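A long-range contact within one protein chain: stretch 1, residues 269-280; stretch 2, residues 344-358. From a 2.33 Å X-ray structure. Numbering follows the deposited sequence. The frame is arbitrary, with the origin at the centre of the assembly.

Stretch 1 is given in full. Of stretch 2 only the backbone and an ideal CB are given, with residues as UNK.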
# COMPACT_ATOMS: atom_id res chain seq x y z
N ALA A 269 11.18 -7.07 14.89
CA ALA A 269 10.42 -6.19 14.03
C ALA A 269 9.63 -5.24 14.91
O ALA A 269 9.41 -5.50 16.10
CB ALA A 269 9.49 -6.98 13.10
N LEU A 270 9.20 -4.14 14.31
CA LEU A 270 8.34 -3.16 14.95
C LEU A 270 6.89 -3.44 14.59
O LEU A 270 6.61 -4.17 13.63
CB LEU A 270 8.73 -1.74 14.50
CG LEU A 270 10.12 -1.23 14.87
CD1 LEU A 270 10.38 0.16 14.26
CD2 LEU A 270 10.31 -1.20 16.38
N PRO A 271 5.92 -2.93 15.37
CA PRO A 271 4.52 -3.05 14.96
C PRO A 271 4.24 -2.23 13.71
O PRO A 271 4.95 -1.27 13.38
CB PRO A 271 3.74 -2.51 16.16
CG PRO A 271 4.69 -1.57 16.84
CD PRO A 271 6.06 -2.18 16.63
N TYR A 272 3.18 -2.62 13.01
CA TYR A 272 2.76 -1.86 11.84
C TYR A 272 2.01 -0.62 12.29
O TYR A 272 1.03 -0.74 13.03
CB TYR A 272 1.87 -2.68 10.93
CG TYR A 272 1.64 -1.99 9.62
CD1 TYR A 272 2.57 -2.10 8.57
CD2 TYR A 272 0.53 -1.17 9.42
CE1 TYR A 272 2.37 -1.45 7.37
CE2 TYR A 272 0.32 -0.51 8.22
CZ TYR A 272 1.25 -0.65 7.20
OH TYR A 272 1.05 -0.00 6.00
N PRO A 273 2.46 0.57 11.92
CA PRO A 273 1.79 1.80 12.35
C PRO A 273 0.69 2.21 11.38
O PRO A 273 0.83 2.12 10.16
CB PRO A 273 2.94 2.82 12.39
CG PRO A 273 3.86 2.35 11.34
CD PRO A 273 3.74 0.85 11.24
N LEU A 274 -0.41 2.69 11.96
CA LEU A 274 -1.61 3.05 11.21
C LEU A 274 -1.88 4.53 11.39
O LEU A 274 -1.99 5.02 12.52
CB LEU A 274 -2.81 2.22 11.67
CG LEU A 274 -2.67 0.73 11.35
CD1 LEU A 274 -3.69 -0.12 12.10
CD2 LEU A 274 -2.75 0.48 9.84
N ASP A 275 -1.97 5.24 10.27
CA ASP A 275 -2.32 6.65 10.30
C ASP A 275 -3.82 6.78 10.59
O ASP A 275 -4.64 6.15 9.91
CB ASP A 275 -1.97 7.29 8.97
CG ASP A 275 -1.79 8.79 9.06
OD1 ASP A 275 -2.21 9.38 10.08
OD2 ASP A 275 -1.25 9.37 8.09
N THR A 276 -4.18 7.59 11.59
CA THR A 276 -5.58 7.78 11.95
C THR A 276 -6.18 9.01 11.31
O THR A 276 -7.38 9.26 11.50
CB THR A 276 -5.74 7.88 13.46
OG1 THR A 276 -5.05 9.04 13.94
CG2 THR A 276 -5.19 6.66 14.14
N ILE A 277 -5.40 9.76 10.53
CA ILE A 277 -5.86 10.98 9.88
C ILE A 277 -6.35 10.64 8.48
O ILE A 277 -5.70 9.90 7.74
CB ILE A 277 -4.72 12.03 9.81
CG1 ILE A 277 -4.22 12.40 11.21
CG2 ILE A 277 -5.18 13.27 9.07
CD1 ILE A 277 -5.27 13.02 12.09
N ALA A 278 -7.51 11.20 8.12
CA ALA A 278 -8.06 11.10 6.77
C ALA A 278 -7.33 12.10 5.85
O ALA A 278 -7.79 13.22 5.63
CB ALA A 278 -9.56 11.35 6.78
N ARG A 279 -6.20 11.66 5.30
CA ARG A 279 -5.33 12.53 4.50
C ARG A 279 -5.81 12.65 3.06
O ARG A 279 -6.12 11.64 2.42
CB ARG A 279 -3.90 11.99 4.51
CG ARG A 279 -3.25 12.24 5.81
CD ARG A 279 -1.84 11.78 5.89
NE ARG A 279 -1.48 11.74 7.30
CZ ARG A 279 -1.24 12.81 8.03
NH1 ARG A 279 -1.30 14.02 7.48
NH2 ARG A 279 -0.93 12.68 9.31
N GLY A 280 -5.83 13.88 2.55
CA GLY A 280 -6.15 14.09 1.15
C GLY A 280 -7.41 14.90 0.96
O GLY A 280 -8.33 14.84 1.78
N UNK A 344 6.61 2.39 23.31
CA UNK A 344 7.72 3.07 22.63
C UNK A 344 7.97 2.55 21.23
O UNK A 344 8.26 3.36 20.34
CB UNK A 344 9.00 2.93 23.45
N UNK A 345 7.85 1.24 21.01
CA UNK A 345 8.05 0.70 19.68
C UNK A 345 6.96 1.16 18.72
O UNK A 345 7.21 1.29 17.51
CB UNK A 345 8.09 -0.83 19.73
N UNK A 346 5.74 1.40 19.22
CA UNK A 346 4.70 1.93 18.34
C UNK A 346 4.97 3.40 18.02
O UNK A 346 4.73 3.84 16.90
CB UNK A 346 3.32 1.77 18.98
N UNK A 347 5.49 4.16 18.99
CA UNK A 347 5.90 5.52 18.71
C UNK A 347 7.03 5.56 17.67
O UNK A 347 7.01 6.39 16.75
CB UNK A 347 6.34 6.21 20.00
N UNK A 348 7.99 4.64 17.79
CA UNK A 348 9.06 4.51 16.80
C UNK A 348 8.49 4.17 15.43
O UNK A 348 8.87 4.76 14.39
CB UNK A 348 10.07 3.44 17.23
N UNK A 349 7.55 3.22 15.39
CA UNK A 349 6.93 2.86 14.12
C UNK A 349 6.20 4.05 13.52
O UNK A 349 6.24 4.26 12.30
CB UNK A 349 5.96 1.69 14.31
N UNK A 350 5.54 4.86 14.36
CA UNK A 350 4.83 6.04 13.87
C UNK A 350 5.80 7.06 13.28
O UNK A 350 5.49 7.71 12.27
CB UNK A 350 4.02 6.68 15.00
N UNK A 351 6.96 7.24 13.92
CA UNK A 351 8.01 8.08 13.35
C UNK A 351 8.32 7.66 11.92
O UNK A 351 8.37 8.49 11.00
CB UNK A 351 9.28 8.01 14.21
N UNK A 352 8.54 6.36 11.73
CA UNK A 352 8.80 5.82 10.39
C UNK A 352 7.63 6.09 9.45
O UNK A 352 7.83 6.43 8.27
CB UNK A 352 9.07 4.32 10.46
N UNK A 353 6.40 5.94 9.94
CA UNK A 353 5.21 6.14 9.12
C UNK A 353 5.14 7.57 8.60
O UNK A 353 4.81 7.80 7.43
CB UNK A 353 3.95 5.81 9.92
N UNK A 354 5.43 8.54 9.46
CA UNK A 354 5.40 9.94 9.05
C UNK A 354 6.49 10.25 8.04
O UNK A 354 6.25 10.95 7.04
CB UNK A 354 5.54 10.85 10.27
N UNK A 355 7.71 9.75 8.30
CA UNK A 355 8.79 9.90 7.31
C UNK A 355 8.37 9.35 5.95
O UNK A 355 8.60 9.99 4.91
CB UNK A 355 10.06 9.19 7.79
N UNK A 356 7.72 8.18 5.96
CA UNK A 356 7.32 7.53 4.72
C UNK A 356 6.25 8.34 3.99
O UNK A 356 6.24 8.38 2.76
CB UNK A 356 6.81 6.12 5.01
N UNK A 357 5.35 8.99 4.74
CA UNK A 357 4.33 9.83 4.11
C UNK A 357 4.94 11.10 3.48
O UNK A 357 4.58 11.48 2.35
CB UNK A 357 3.27 10.22 5.14
N UNK A 358 5.89 11.74 4.18
CA UNK A 358 6.64 12.85 3.56
C UNK A 358 7.27 12.41 2.24
O UNK A 358 7.19 13.12 1.22
CB UNK A 358 7.72 13.36 4.51

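Stretch 2 is helical throughout, while stretch 1 runs beside it as an irregular segment without regular helix or strand, offering L270, P271 and P273 first and the polar pair D275 and R279 further along.

Position 344 lies beyond the reach of stretch 1. Many residues would serve; the phi of -61° is one that the proline ring favours, and the residue is P344.

At 345 the CB points toward stretch 1, with its ideal position 3.9 Å from P271 CD and 4.0 Å from L270 CD2. An aliphatic residue would suit, as would a long polar one with a carbon stem. The residue is Q345: its CG lies 3.7 Å from P271 CD, and its end leads away to a partner elsewhere in the structure.

Position 346 points sideways, but a long side chain could pass P271 and reach the backbone of 272-274, where the N of L274 offers a donor and its O an acceptor. A flat apolar body with a polar tip would use both features. Y346 does so. Its CD1 packs 3.7 Å from P271 CG, and L274 N donates a hydrogen bond to Y346 OH at 3.0 Å. Water 1 lies 2.6 Å from both L274 O, to which it donates, and Y346 OH.

Position 347 points away, so a polar residue is reasonable; it is Q347. Position 348 points sideways past L270 CD1, leaving room for a medium or long chain. The extended Q348 brings its OE1 to 3.5 Å from L270 CD2, while its amide is satisfied elsewhere.

At 349 space is scarce: the ideal CB is 3.3 Å from P271 O and 3.7 Å from P273 CG. A small residue fits best, alanine or glycine. It is A349, whose methyl touches L270, P271 and P273 and lets the chains approach closely.

Position 350 points sideways, near P273 CB; a branched aliphatic chain could bend in. L350 does, its CD2 4.0 Å from P273 CB. Position 351 meets nothing of stretch 1; T351 OG1 donates a hydrogen bond to Q347 O at 2.9 Å, one turn back in its own helix.

Position 352 points toward stretch 1, but only a side chain longer than alanine can reach L270. Leucine, isoleucine or methionine would serve; I352 places CD1 3.6 Å from L270 CD1.

At 353 the CB faces P273 CG, with the backbone of 274-275 beyond. A long, flexible apolar chain suits. M353 packs CB 3.7 Å from P273 CG and carries SD to 3.3 Å from D275 N.

Position 354 points sideways, with R279 some way off, so many polar types fit. H354 lies with CE1 4.4 Å from R279 NH2, its ring edge toward that atom. Positions 355 and 356, L355 and N356, are out of reach.

Position 357 points toward D275 and R279, already joined by a salt bridge. A polar residue of moderate length suits. E357 sets OE2 3.8 Å from R279 CD, and water 2 donates to both E357 OE1 and D275 OD2. Position 358, Y358, is out of reach.

Stretch 2, residues 344-358: PQYQQALTIMHLNEY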
# COMPACT_ATOMS: atom_id res chain seq x y z
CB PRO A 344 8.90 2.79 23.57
CG PRO A 344 8.25 2.59 24.91
CD PRO A 344 6.99 1.84 24.61
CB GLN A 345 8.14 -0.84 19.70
CG GLN A 345 6.88 -1.58 20.16
CD GLN A 345 6.91 -2.02 21.63
OE1 GLN A 345 7.38 -1.29 22.51
NE2 GLN A 345 6.37 -3.21 21.90
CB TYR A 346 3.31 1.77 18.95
CG TYR A 346 2.22 1.87 17.90
CD1 TYR A 346 1.86 0.77 17.13
CD2 TYR A 346 1.61 3.09 17.62
CE1 TYR A 346 0.89 0.86 16.16
CE2 TYR A 346 0.64 3.20 16.63
CZ TYR A 346 0.28 2.08 15.91
OH TYR A 346 -0.69 2.15 14.94
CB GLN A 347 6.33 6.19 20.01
CG GLN A 347 5.20 6.47 20.99
CD GLN A 347 4.22 7.51 20.47
OE1 GLN A 347 3.03 7.23 20.27
NE2 GLN A 347 4.71 8.72 20.26
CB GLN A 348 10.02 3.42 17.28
CG GLN A 348 11.21 3.07 16.38
CD GLN A 348 12.06 1.97 16.99
OE1 GLN A 348 11.76 1.48 18.08
NE2 GLN A 348 13.11 1.56 16.29
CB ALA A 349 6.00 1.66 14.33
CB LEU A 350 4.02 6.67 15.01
CG LEU A 350 2.71 6.04 15.48
CD1 LEU A 350 2.20 6.82 16.69
CD2 LEU A 350 1.62 6.01 14.39
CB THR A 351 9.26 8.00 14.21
OG1 THR A 351 8.94 8.25 15.59
CG2 THR A 351 10.29 9.00 13.72
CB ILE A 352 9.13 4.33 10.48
CG1 ILE A 352 10.49 4.16 11.14
CG2 ILE A 352 9.12 3.69 9.09
CD1 ILE A 352 10.63 2.88 11.88
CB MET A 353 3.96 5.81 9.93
CG MET A 353 2.63 6.10 9.24
SD MET A 353 1.22 6.10 10.40
CE MET A 353 1.29 7.73 11.13
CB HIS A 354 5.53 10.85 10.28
CG HIS A 354 4.35 10.83 11.19
ND1 HIS A 354 3.05 10.97 10.73
CD2 HIS A 354 4.26 10.72 12.54
CE1 HIS A 354 2.22 10.94 11.76
NE2 HIS A 354 2.93 10.78 12.86
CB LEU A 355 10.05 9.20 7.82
CG LEU A 355 10.72 9.87 9.02
CD1 LEU A 355 11.74 8.96 9.68
CD2 LEU A 355 11.38 11.19 8.61
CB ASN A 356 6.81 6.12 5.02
CG ASN A 356 6.43 5.37 3.76
OD1 ASN A 356 7.23 5.25 2.83
ND2 ASN A 356 5.19 4.87 3.72
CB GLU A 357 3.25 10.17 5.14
CG GLU A 357 2.27 11.27 4.76
CD GLU A 357 1.29 10.87 3.66
OE1 GLU A 357 1.11 9.66 3.42
OE2 GLU A 357 0.71 11.80 3.04
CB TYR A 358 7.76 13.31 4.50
CG TYR A 358 7.38 14.17 5.68
CD1 TYR A 358 6.59 15.31 5.52
CD2 TYR A 358 7.84 13.87 6.95
CE1 TYR A 358 6.26 16.10 6.60
CE2 TYR A 358 7.50 14.67 8.05
CZ TYR A 358 6.71 15.78 7.86
OH TYR A 358 6.36 16.58 8.91
O HOH W 1 -2.32 4.14 14.97
O HOH W 2 -0.49 8.18 5.17
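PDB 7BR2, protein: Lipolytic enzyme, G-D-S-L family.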